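Local coordinates for putative uncharacterized protein PH0242 (Pyrococcus horikoshii, PDB 3VU1) that is the C-terminal globular domain of an archaeal oligosaccharyltransferase (AglB), a mixed alpha/beta region joined to beta-rich peripheral domains, with a calcium ion bound in the model, at residues A[64-68]-A[86-90]; A[75-81]-A[285-289]; A[391-397]-A[416-422]. All coordinates share one frame; numbering follows the deposited sequence.

Contact 1: residues A[64-68]-A[86-90]; sequences LALFL and YFIIY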
loop_
_atom_site.group_PDB
_atom_site.type_symbol
_atom_site.label_atom_id
_atom_site.label_comp_id
_atom_site.label_asym_id
_atom_site.label_seq_id
_atom_site.Cartn_x
_atom_site.Cartn_y
_atom_site.Cartn_z
ATOM N N LEU A 64 2.825 6.240 -6.262
ATOM C CA LEU A 64 2.124 5.000 -6.576
ATOM C C LEU A 64 3.078 3.979 -7.229
ATOM O O LEU A 64 3.044 2.791 -6.889
ATOM C CB LEU A 64 0.880 5.234 -7.446
ATOM C CG LEU A 64 -0.313 5.921 -6.763
ATOM C CD1 LEU A 64 -1.502 6.040 -7.714
ATOM C CD2 LEU A 64 -0.751 5.215 -5.494
ATOM N N ALA A 65 3.928 4.429 -8.148
ATOM C CA ALA A 65 4.747 3.485 -8.883
ATOM C C ALA A 65 5.827 2.985 -7.950
ATOM O O ALA A 65 6.253 1.832 -8.071
ATOM C CB ALA A 65 5.347 4.095 -10.140
ATOM N N LEU A 66 6.248 3.840 -7.011
ATOM C CA LEU A 66 7.323 3.493 -6.106
ATOM C C LEU A 66 6.813 2.317 -5.278
ATOM O O LEU A 66 7.464 1.280 -5.167
ATOM C CB LEU A 66 7.711 4.673 -5.205
ATOM C CG LEU A 66 8.880 4.436 -4.214
ATOM C CD1 LEU A 66 10.133 3.822 -4.855
ATOM C CD2 LEU A 66 9.270 5.713 -3.493
ATOM N N PHE A 67 5.616 2.475 -4.727
ATOM C CA PHE A 67 4.946 1.363 -4.060
ATOM C C PHE A 67 4.862 0.096 -4.911
ATOM O O PHE A 67 5.290 -0.952 -4.463
ATOM C CB PHE A 67 3.550 1.784 -3.620
ATOM C CG PHE A 67 2.773 0.693 -2.989
ATOM C CD1 PHE A 67 3.239 0.069 -1.829
ATOM C CD2 PHE A 67 1.562 0.272 -3.554
ATOM C CE1 PHE A 67 2.518 -0.959 -1.249
ATOM C CE2 PHE A 67 0.830 -0.762 -2.965
ATOM C CZ PHE A 67 1.315 -1.382 -1.813
ATOM N N LEU A 68 4.332 0.191 -6.131
ATOM C CA LEU A 68 3.958 -1.003 -6.901
ATOM C C LEU A 68 5.132 -1.782 -7.457
ATOM O O LEU A 68 5.098 -3.002 -7.470
ATOM C CB LEU A 68 2.978 -0.660 -8.027
ATOM C CG LEU A 68 1.576 -0.213 -7.573
ATOM C CD1 LEU A 68 0.769 0.495 -8.656
ATOM C CD2 LEU A 68 0.781 -1.369 -7.016
ATOM N N TYR A 86 -8.292 2.763 0.945
ATOM C CA TYR A 86 -8.353 1.575 0.118
ATOM C C TYR A 86 -7.421 1.714 -1.067
ATOM O O TYR A 86 -7.245 2.796 -1.619
ATOM C CB TYR A 86 -9.783 1.302 -0.351
ATOM C CG TYR A 86 -10.714 1.088 0.810
ATOM C CD1 TYR A 86 -11.454 2.140 1.325
ATOM C CD2 TYR A 86 -10.806 -0.159 1.443
ATOM C CE1 TYR A 86 -12.272 1.971 2.428
ATOM C CE2 TYR A 86 -11.640 -0.352 2.536
ATOM C CZ TYR A 86 -12.366 0.715 3.021
ATOM O OH TYR A 86 -13.181 0.560 4.093
ATOM N N PHE A 87 -6.798 0.606 -1.435
ATOM C CA PHE A 87 -5.926 0.593 -2.555
ATOM C C PHE A 87 -6.429 -0.507 -3.472
ATOM O O PHE A 87 -6.525 -1.678 -3.075
ATOM C CB PHE A 87 -4.482 0.328 -2.121
ATOM C CG PHE A 87 -3.480 0.665 -3.180
ATOM C CD1 PHE A 87 -2.606 1.721 -3.007
ATOM C CD2 PHE A 87 -3.452 -0.033 -4.385
ATOM C CE1 PHE A 87 -1.695 2.052 -3.995
ATOM C CE2 PHE A 87 -2.547 0.302 -5.381
ATOM C CZ PHE A 87 -1.660 1.349 -5.181
ATOM N N ILE A 88 -6.726 -0.122 -4.708
ATOM C CA ILE A 88 -7.281 -1.042 -5.682
ATOM C C ILE A 88 -6.209 -1.592 -6.607
ATOM O O ILE A 88 -5.485 -0.844 -7.282
ATOM C CB ILE A 88 -8.375 -0.376 -6.506
ATOM C CG1 ILE A 88 -9.486 0.078 -5.573
ATOM C CG2 ILE A 88 -8.889 -1.358 -7.521
ATOM C CD1 ILE A 88 -10.498 1.015 -6.223
ATOM N N ILE A 89 -6.109 -2.910 -6.628
ATOM C CA ILE A 89 -5.112 -3.577 -7.436
ATOM C C ILE A 89 -5.827 -4.227 -8.598
ATOM O O ILE A 89 -6.869 -4.877 -8.435
ATOM C CB ILE A 89 -4.326 -4.583 -6.607
ATOM C CG1 ILE A 89 -3.468 -3.821 -5.594
ATOM C CG2 ILE A 89 -3.503 -5.499 -7.495
ATOM C CD1 ILE A 89 -2.272 -3.067 -6.161
ATOM N N TYR A 90 -5.270 -4.020 -9.778
ATOM C CA TYR A 90 -5.904 -4.426 -11.006
ATOM C C TYR A 90 -4.959 -5.353 -11.751
ATOM O O TYR A 90 -3.927 -4.917 -12.260
ATOM C CB TYR A 90 -6.210 -3.164 -11.817
ATOM C CG TYR A 90 -7.012 -3.381 -13.082
ATOM C CD1 TYR A 90 -7.966 -4.401 -13.160
ATOM C CD2 TYR A 90 -6.840 -2.547 -14.193
ATOM C CE1 TYR A 90 -8.700 -4.598 -14.306
ATOM C CE2 TYR A 90 -7.580 -2.731 -15.345
ATOM C CZ TYR A 90 -8.512 -3.757 -15.394
ATOM O OH TYR A 90 -9.252 -3.986 -16.535
#

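Contact 2: residues A[75-81]-A[285-289]; sequences SEVDFES and AFGRD. With CA (calcium ion), chain C.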
loop_
_atom_site.group_PDB
_atom_site.type_symbol
_atom_site.label_atom_id
_atom_site.label_comp_id
_atom_site.label_asym_id
_atom_site.label_seq_id
_atom_site.Cartn_x
_atom_site.Cartn_y
_atom_site.Cartn_z
ATOM N N SER A 75 10.122 0.622 -0.812
ATOM C CA SER A 75 8.752 0.613 -1.325
ATOM C C SER A 75 7.753 1.117 -0.291
ATOM O O SER A 75 6.546 1.222 -0.571
ATOM C CB SER A 75 8.377 -0.769 -1.817
ATOM O OG SER A 75 7.977 -1.573 -0.725
ATOM N N GLU A 76 8.264 1.449 0.892
ATOM C CA GLU A 76 7.410 1.860 2.004
ATOM C C GLU A 76 7.058 3.338 1.940
ATOM O O GLU A 76 7.602 4.194 2.603
ATOM C CB GLU A 76 7.995 1.479 3.359
ATOM C CG GLU A 76 7.798 0.010 3.719
ATOM C CD GLU A 76 8.051 -0.280 5.198
ATOM O OE1 GLU A 76 7.681 0.563 6.066
ATOM O OE2 GLU A 76 8.611 -1.365 5.501
ATOM N N VAL A 77 6.070 3.602 1.142
ATOM C CA VAL A 77 5.592 4.922 0.926
ATOM C C VAL A 77 4.602 5.347 2.030
ATOM O O VAL A 77 3.872 4.521 2.585
ATOM C CB VAL A 77 4.998 4.895 -0.482
ATOM C CG1 VAL A 77 3.699 5.673 -0.571
ATOM C CG2 VAL A 77 6.081 5.314 -1.459
ATOM N N ASP A 78 4.576 6.635 2.360
ATOM C CA ASP A 78 3.736 7.077 3.464
ATOM C C ASP A 78 2.302 7.413 3.014
ATOM O O ASP A 78 1.856 8.583 3.023
ATOM C CB ASP A 78 4.413 8.184 4.282
ATOM C CG ASP A 78 3.530 8.698 5.429
ATOM O OD1 ASP A 78 2.734 7.937 6.004
ATOM O OD2 ASP A 78 3.624 9.887 5.764
ATOM N N PHE A 79 1.561 6.361 2.666
ATOM C CA PHE A 79 0.146 6.533 2.275
ATOM C C PHE A 79 -0.741 7.181 3.342
ATOM O O PHE A 79 -1.795 7.759 3.003
ATOM C CB PHE A 79 -0.487 5.213 1.840
ATOM C CG PHE A 79 0.030 4.686 0.538
ATOM C CD1 PHE A 79 0.444 3.353 0.431
ATOM C CD2 PHE A 79 0.092 5.507 -0.588
ATOM C CE1 PHE A 79 0.901 2.850 -0.783
ATOM C CE2 PHE A 79 0.543 5.007 -1.793
ATOM C CZ PHE A 79 0.954 3.686 -1.894
ATOM N N GLU A 80 -0.342 7.070 4.612
ATOM C CA GLU A 80 -1.132 7.662 5.682
ATOM C C GLU A 80 -1.283 9.181 5.490
ATOM O O GLU A 80 -2.367 9.722 5.682
ATOM C CB GLU A 80 -0.581 7.321 7.075
ATOM C CG GLU A 80 -1.284 8.051 8.225
ATOM C CD GLU A 80 -2.789 7.764 8.317
ATOM O OE1 GLU A 80 -3.456 8.251 9.279
ATOM O OE2 GLU A 80 -3.311 7.044 7.430
ATOM N N SER A 81 -0.206 9.852 5.083
ATOM C CA SER A 81 -0.266 11.286 4.885
ATOM C C SER A 81 -1.319 11.664 3.843
ATOM O O SER A 81 -1.832 12.765 3.874
ATOM C CB SER A 81 1.093 11.850 4.494
ATOM O OG SER A 81 1.382 11.462 3.182
ATOM N N ALA A 285 4.805 -1.616 10.651
ATOM C CA ALA A 285 4.482 -0.196 10.442
ATOM C C ALA A 285 4.895 0.228 9.036
ATOM O O ALA A 285 6.088 0.151 8.664
ATOM C CB ALA A 285 5.140 0.690 11.491
ATOM N N PHE A 286 3.910 0.664 8.256
ATOM C CA PHE A 286 4.131 0.896 6.836
ATOM C C PHE A 286 4.270 2.374 6.402
ATOM O O PHE A 286 3.283 3.109 6.259
ATOM C CB PHE A 286 3.040 0.206 5.991
ATOM C CG PHE A 286 3.393 0.136 4.535
ATOM C CD1 PHE A 286 4.118 -0.947 4.038
ATOM C CD2 PHE A 286 3.064 1.192 3.674
ATOM C CE1 PHE A 286 4.463 -0.998 2.703
ATOM C CE2 PHE A 286 3.422 1.150 2.347
ATOM C CZ PHE A 286 4.120 0.052 1.860
ATOM N N GLY A 287 5.494 2.804 6.145
ATOM C CA GLY A 287 5.700 4.153 5.647
ATOM C C GLY A 287 5.832 5.261 6.674
ATOM O O GLY A 287 6.440 6.286 6.375
ATOM N N ARG A 288 5.244 5.103 7.856
ATOM C CA ARG A 288 5.473 6.069 8.936
ATOM C C ARG A 288 5.741 5.432 10.303
ATOM O O ARG A 288 5.254 4.336 10.607
ATOM C CB ARG A 288 4.360 7.129 9.014
ATOM C CG ARG A 288 3.021 6.621 9.487
ATOM C CD ARG A 288 2.041 7.746 9.810
ATOM N NE ARG A 288 2.036 8.744 8.742
ATOM C CZ ARG A 288 1.621 10.008 8.862
ATOM N NH1 ARG A 288 1.136 10.462 10.016
ATOM N NH2 ARG A 288 1.697 10.819 7.816
ATOM N N ASP A 289 6.513 6.130 11.131
ATOM C CA ASP A 289 6.815 5.652 12.481
ATOM C C ASP A 289 5.606 5.588 13.407
ATOM O O ASP A 289 4.630 6.345 13.235
ATOM C CB ASP A 289 7.890 6.536 13.117
ATOM C CG ASP A 289 9.211 6.473 12.375
ATOM O OD1 ASP A 289 9.577 5.425 11.784
ATOM O OD2 ASP A 289 9.891 7.499 12.384
HETATM CA CA CA C . 7.673 -1.318 7.833
HETATM O O HOH W 1 8.242 6.592 4.041
HETATM O O HOH W 2 1.707 5.439 5.816
#

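Contact 3: residues A[391-397]-A[416-422]; sequences LRATFIY and HMDTFFI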
loop_
_atom_site.group_PDB
_atom_site.type_symbol
_atom_site.label_atom_id
_atom_site.label_comp_id
_atom_site.label_asym_id
_atom_site.label_seq_id
_atom_site.Cartn_x
_atom_site.Cartn_y
_atom_site.Cartn_z
ATOM N N LEU A 391 -0.651 23.771 8.208
ATOM C CA LEU A 391 -0.327 23.830 6.804
ATOM C C LEU A 391 0.829 22.876 6.630
ATOM O O LEU A 391 1.832 22.967 7.362
ATOM C CB LEU A 391 0.058 25.242 6.347
ATOM C CG LEU A 391 -1.007 26.357 6.297
ATOM C CD1 LEU A 391 -0.401 27.551 5.562
ATOM C CD2 LEU A 391 -2.324 25.940 5.642
ATOM N N ARG A 392 0.675 21.962 5.669
ATOM C CA ARG A 392 1.634 20.895 5.449
ATOM C C ARG A 392 2.208 20.981 4.063
ATOM O O ARG A 392 1.474 21.166 3.100
ATOM C CB ARG A 392 0.993 19.504 5.649
ATOM C CG ARG A 392 2.038 18.409 5.868
ATOM C CD ARG A 392 1.454 17.019 5.756
ATOM N NE ARG A 392 0.749 16.848 4.488
ATOM C CZ ARG A 392 -0.214 15.958 4.267
ATOM N NH1 ARG A 392 -0.621 15.130 5.226
ATOM N NH2 ARG A 392 -0.785 15.924 3.088
ATOM N N ALA A 393 3.521 20.825 3.962
ATOM C CA ALA A 393 4.156 20.759 2.651
ATOM C C ALA A 393 4.442 19.313 2.253
ATOM O O ALA A 393 4.773 18.478 3.124
ATOM C CB ALA A 393 5.447 21.580 2.629
ATOM N N THR A 394 4.318 19.034 0.945
ATOM C CA THR A 394 4.715 17.748 0.392
ATOM C C THR A 394 5.525 18.022 -0.856
ATOM O O THR A 394 5.026 18.655 -1.786
ATOM C CB THR A 394 3.511 16.836 0.036
ATOM O OG1 THR A 394 2.668 16.655 1.175
ATOM C CG2 THR A 394 3.975 15.457 -0.396
ATOM N N PHE A 395 6.774 17.554 -0.858
ATOM C CA PHE A 395 7.630 17.573 -2.041
ATOM C C PHE A 395 7.756 16.166 -2.615
ATOM O O PHE A 395 8.266 15.245 -1.955
ATOM C CB PHE A 395 9.043 18.040 -1.676
ATOM C CG PHE A 395 9.169 19.511 -1.435
ATOM C CD1 PHE A 395 9.874 20.307 -2.333
ATOM C CD2 PHE A 395 8.618 20.100 -0.304
ATOM C CE1 PHE A 395 10.012 21.668 -2.115
ATOM C CE2 PHE A 395 8.746 21.467 -0.085
ATOM C CZ PHE A 395 9.439 22.248 -0.992
ATOM N N ILE A 396 7.290 15.984 -3.840
ATOM C CA ILE A 396 7.552 14.742 -4.540
ATOM C C ILE A 396 8.602 15.081 -5.573
ATOM O O ILE A 396 8.406 16.003 -6.401
ATOM C CB ILE A 396 6.296 14.167 -5.219
ATOM C CG1 ILE A 396 5.387 13.533 -4.167
ATOM C CG2 ILE A 396 6.700 13.122 -6.245
ATOM C CD1 ILE A 396 3.967 13.232 -4.640
ATOM N N TYR A 397 9.713 14.353 -5.525
ATOM C CA TYR A 397 10.795 14.590 -6.470
ATOM C C TYR A 397 11.553 13.327 -6.876
ATOM O O TYR A 397 11.379 12.264 -6.270
ATOM C CB TYR A 397 11.761 15.614 -5.887
ATOM C CG TYR A 397 12.343 15.233 -4.535
ATOM C CD1 TYR A 397 13.619 14.662 -4.445
ATOM C CD2 TYR A 397 11.638 15.458 -3.356
ATOM C CE1 TYR A 397 14.180 14.332 -3.228
ATOM C CE2 TYR A 397 12.193 15.135 -2.129
ATOM C CZ TYR A 397 13.465 14.567 -2.072
ATOM O OH TYR A 397 14.042 14.246 -0.867
ATOM N N HIS A 416 11.053 10.213 -4.428
ATOM C CA HIS A 416 11.045 10.551 -3.015
ATOM C C HIS A 416 9.808 11.355 -2.677
ATOM O O HIS A 416 9.304 12.123 -3.502
ATOM C CB HIS A 416 12.247 11.411 -2.675
ATOM C CG HIS A 416 13.583 10.713 -2.792
ATOM N ND1 HIS A 416 14.309 10.328 -1.700
ATOM C CD2 HIS A 416 14.361 10.390 -3.911
ATOM C CE1 HIS A 416 15.479 9.774 -2.097
ATOM N NE2 HIS A 416 15.518 9.816 -3.454
ATOM N N MET A 417 9.309 11.208 -1.451
ATOM C CA MET A 417 8.244 12.051 -0.967
ATOM C C MET A 417 8.550 12.532 0.455
ATOM O O MET A 417 8.529 11.729 1.411
ATOM C CB MET A 417 6.909 11.324 -1.012
ATOM C CG MET A 417 5.795 12.149 -0.411
ATOM S SD MET A 417 4.169 11.420 -0.643
ATOM C CE MET A 417 4.141 10.304 0.752
ATOM N N ASP A 418 8.829 13.834 0.597
ATOM C CA ASP A 418 9.035 14.452 1.915
ATOM C C ASP A 418 7.861 15.354 2.296
ATOM O O ASP A 418 7.380 16.162 1.484
ATOM C CB ASP A 418 10.350 15.223 1.973
ATOM C CG ASP A 418 11.528 14.442 1.350
ATOM O OD1 ASP A 418 12.470 15.114 0.833
ATOM O OD2 ASP A 418 11.524 13.176 1.366
ATOM N N THR A 419 7.382 15.185 3.524
ATOM C CA THR A 419 6.335 16.018 4.059
ATOM C C THR A 419 6.887 16.709 5.303
ATOM O O THR A 419 7.769 16.168 5.973
ATOM C CB THR A 419 5.114 15.197 4.504
ATOM O OG1 THR A 419 5.490 14.369 5.612
ATOM C CG2 THR A 419 4.587 14.336 3.383
ATOM N N PHE A 420 6.389 17.909 5.594
ATOM C CA PHE A 420 6.708 18.604 6.821
ATOM C C PHE A 420 5.634 19.613 7.103
ATOM O O PHE A 420 4.985 20.114 6.186
ATOM C CB PHE A 420 8.124 19.227 6.824
ATOM C CG PHE A 420 8.394 20.232 5.722
ATOM C CD1 PHE A 420 8.989 19.834 4.518
ATOM C CD2 PHE A 420 8.106 21.595 5.900
ATOM C CE1 PHE A 420 9.272 20.778 3.514
ATOM C CE2 PHE A 420 8.376 22.533 4.890
ATOM C CZ PHE A 420 8.969 22.131 3.697
ATOM N N PHE A 421 5.417 19.875 8.384
ATOM C CA PHE A 421 4.441 20.861 8.816
ATOM C C PHE A 421 5.042 22.257 8.792
ATOM O O PHE A 421 6.032 22.522 9.463
ATOM C CB PHE A 421 3.907 20.497 10.192
ATOM C CG PHE A 421 3.061 19.264 10.181
ATOM C CD1 PHE A 421 3.496 18.101 10.794
ATOM C CD2 PHE A 421 1.831 19.252 9.510
ATOM C CE1 PHE A 421 2.708 16.954 10.760
ATOM C CE2 PHE A 421 1.040 18.106 9.472
ATOM C CZ PHE A 421 1.479 16.958 10.103
ATOM N N ILE A 422 4.448 23.137 7.987
ATOM C CA ILE A 422 4.942 24.505 7.804
ATOM C C ILE A 422 4.576 25.342 9.031
ATOM O O ILE A 422 5.441 25.950 9.641
ATOM C CB ILE A 422 4.362 25.161 6.527
ATOM C CG1 ILE A 422 4.678 24.326 5.288
ATOM C CG2 ILE A 422 4.888 26.581 6.343
ATOM C CD1 ILE A 422 3.587 24.424 4.242
#

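Contact 1: residues A[64-68]-A[86-90]
Phe87 projects from the strand and sets its ring among Leu64, Phe67 and Leu68 on one side of the helix, a worked example of a large aromatic bridging two backbones that stay well apart. The axes of segments 64-68 and 86-90 come no closer than 12.2 Å, and side chains fill the interval. Contacts gather at one corner of the Phe87 ring, where CE1 lies 3.6 Å from Leu64 CD2 and 3.7 Å from Phe67 CD2. With CG anti to the backbone N (chi1 177°), the Phe67 ring reaches toward the strand, and CE2 sits over a face of Phe87, displaced toward the rim. The two ring planes are inclined by 58°, an oblique pairing. At the Leu68 side the ring is approached less closely: Leu68 CD2 stands 4.1 Å from Phe87 CE2. That same methyl packs instead on Ile89 CD1, at 3.6 Å, a plain methyl-to-methyl contact. Neither side faces solvent, for all five touching residues are buried and the contact is wholly apolar. Helix 97-103 touches Leu68 from outside the pair, while Phe236 stacks on the Phe67 ring. Strand 86-90 runs between strands 30-32 and 245-250, and Ile88 turns to helix 13-23, which places the sheet between that helix and helix 60-69.

Contact 2: residues A[75-81]-A[285-289]
Glu76 and Phe286 meet beside the calcium ion, and the kind of contact changes along the glutamate side chain. Its CB lies 4.0 Å from Gly287 N. With chi1 at -78°, CG turns over a face of the Phe286 ring in a CH-pi contact, 3.6 Å from CE1. The chain then runs out extended to a carboxylate that chelates the calcium with both oxygens, OE1 at 2.6 Å and OE2 at 2.5 Å. OE1 also accepts a hydrogen bond from Gly287 N (3.1 Å), met on its anti side, 18° out of the carboxylate plane. Ala285 contributes its carbonyl O to the metal at 2.3 Å, and His319 and Glu322 complete the site. Glu76 and Asp78 are each the centre of an inverse gamma turn in segment 75-81, which packs against the loop following strand 275-285. At the second turn, Arg288 grips the Asp78 carboxylate side-on: NE reaches OD1 at 2.9 Å and NH2 reaches OD2 at 3.0 Å. Glu80 lays CB and CG over a guanidinium face, whereas its OE1 goes to Lys479 and Tyr481. One water donates to Asp78 OD1 and Phe286 O and accepts from Glu80 N.

Contact 3: residues A[391-397]-A[416-422]
Tyr397 and His416 form a hydrogen-bonded pair at one end of an antiparallel beta hairpin made by strands 385-401 and 412-431; Tyr397, Phe395 and Phe420 project on the same face, Phe421 on the other. Seven backbone hydrogen bonds join the two segments. Tyr397 adopts chi1 57°, folding its ring back across the neighbouring strand until one face lies under His416 CB, 3.6 Å from the ring centroid. The phenol and imidazole planes are nearly parallel, 2° apart, but slid so far that they barely overlap. Asp418 approaches the same phenol at its edge, with the carboxylate turned 75° to the ring; Tyr397 OH donates to OD1, though the modelled length is doubtfully short. Asp418 OD1 is also hydrogen-bonded to Tyr452 OH of helix 448-460, which packs on this face of the hairpin. Further along, Phe420 receives Ala393 CB over one face, 3.7 Å from CZ, and meets Phe395 rim to rim, with CE1 at 3.7 Å from Phe395 CE2. On the reverse face, Arg392 lays its aliphatic CG against Phe421 CD2 at 3.7 Å before its guanidinium leaves for Ser81 and Glu472. In the next pair on this face, Thr394 and Thr419 point the same way, Thr394 OG1 against Thr419 CG2 at 3.7 Å. Met417, paired with Ile396, passes obliquely by Thr394, bringing its CG to 3.8 Å from Thr394 CG2.

Contact 1 is entirely buried and apolar, a helix on a strand; contact 2, also buried, joins two loops through calcium, a salt bridge and water; contact 3, partly buried, relies on backbone pairing, with Phe421 exposed. Contacts 1 and 2 share one core, since Phe67 packs on both Phe79 and Phe286. The loop 75-81 lies in the connection between helix 60-69 and strand 86-90, the two elements of contact 1. Contact 2 reaches contact 3 at its other end, where Ser81 O probably accepts from Arg392 NH1 at 3.0 Å. Contacts 1 and 3 do not touch; helix 60-69 nevertheless meets the hairpin through Ile63.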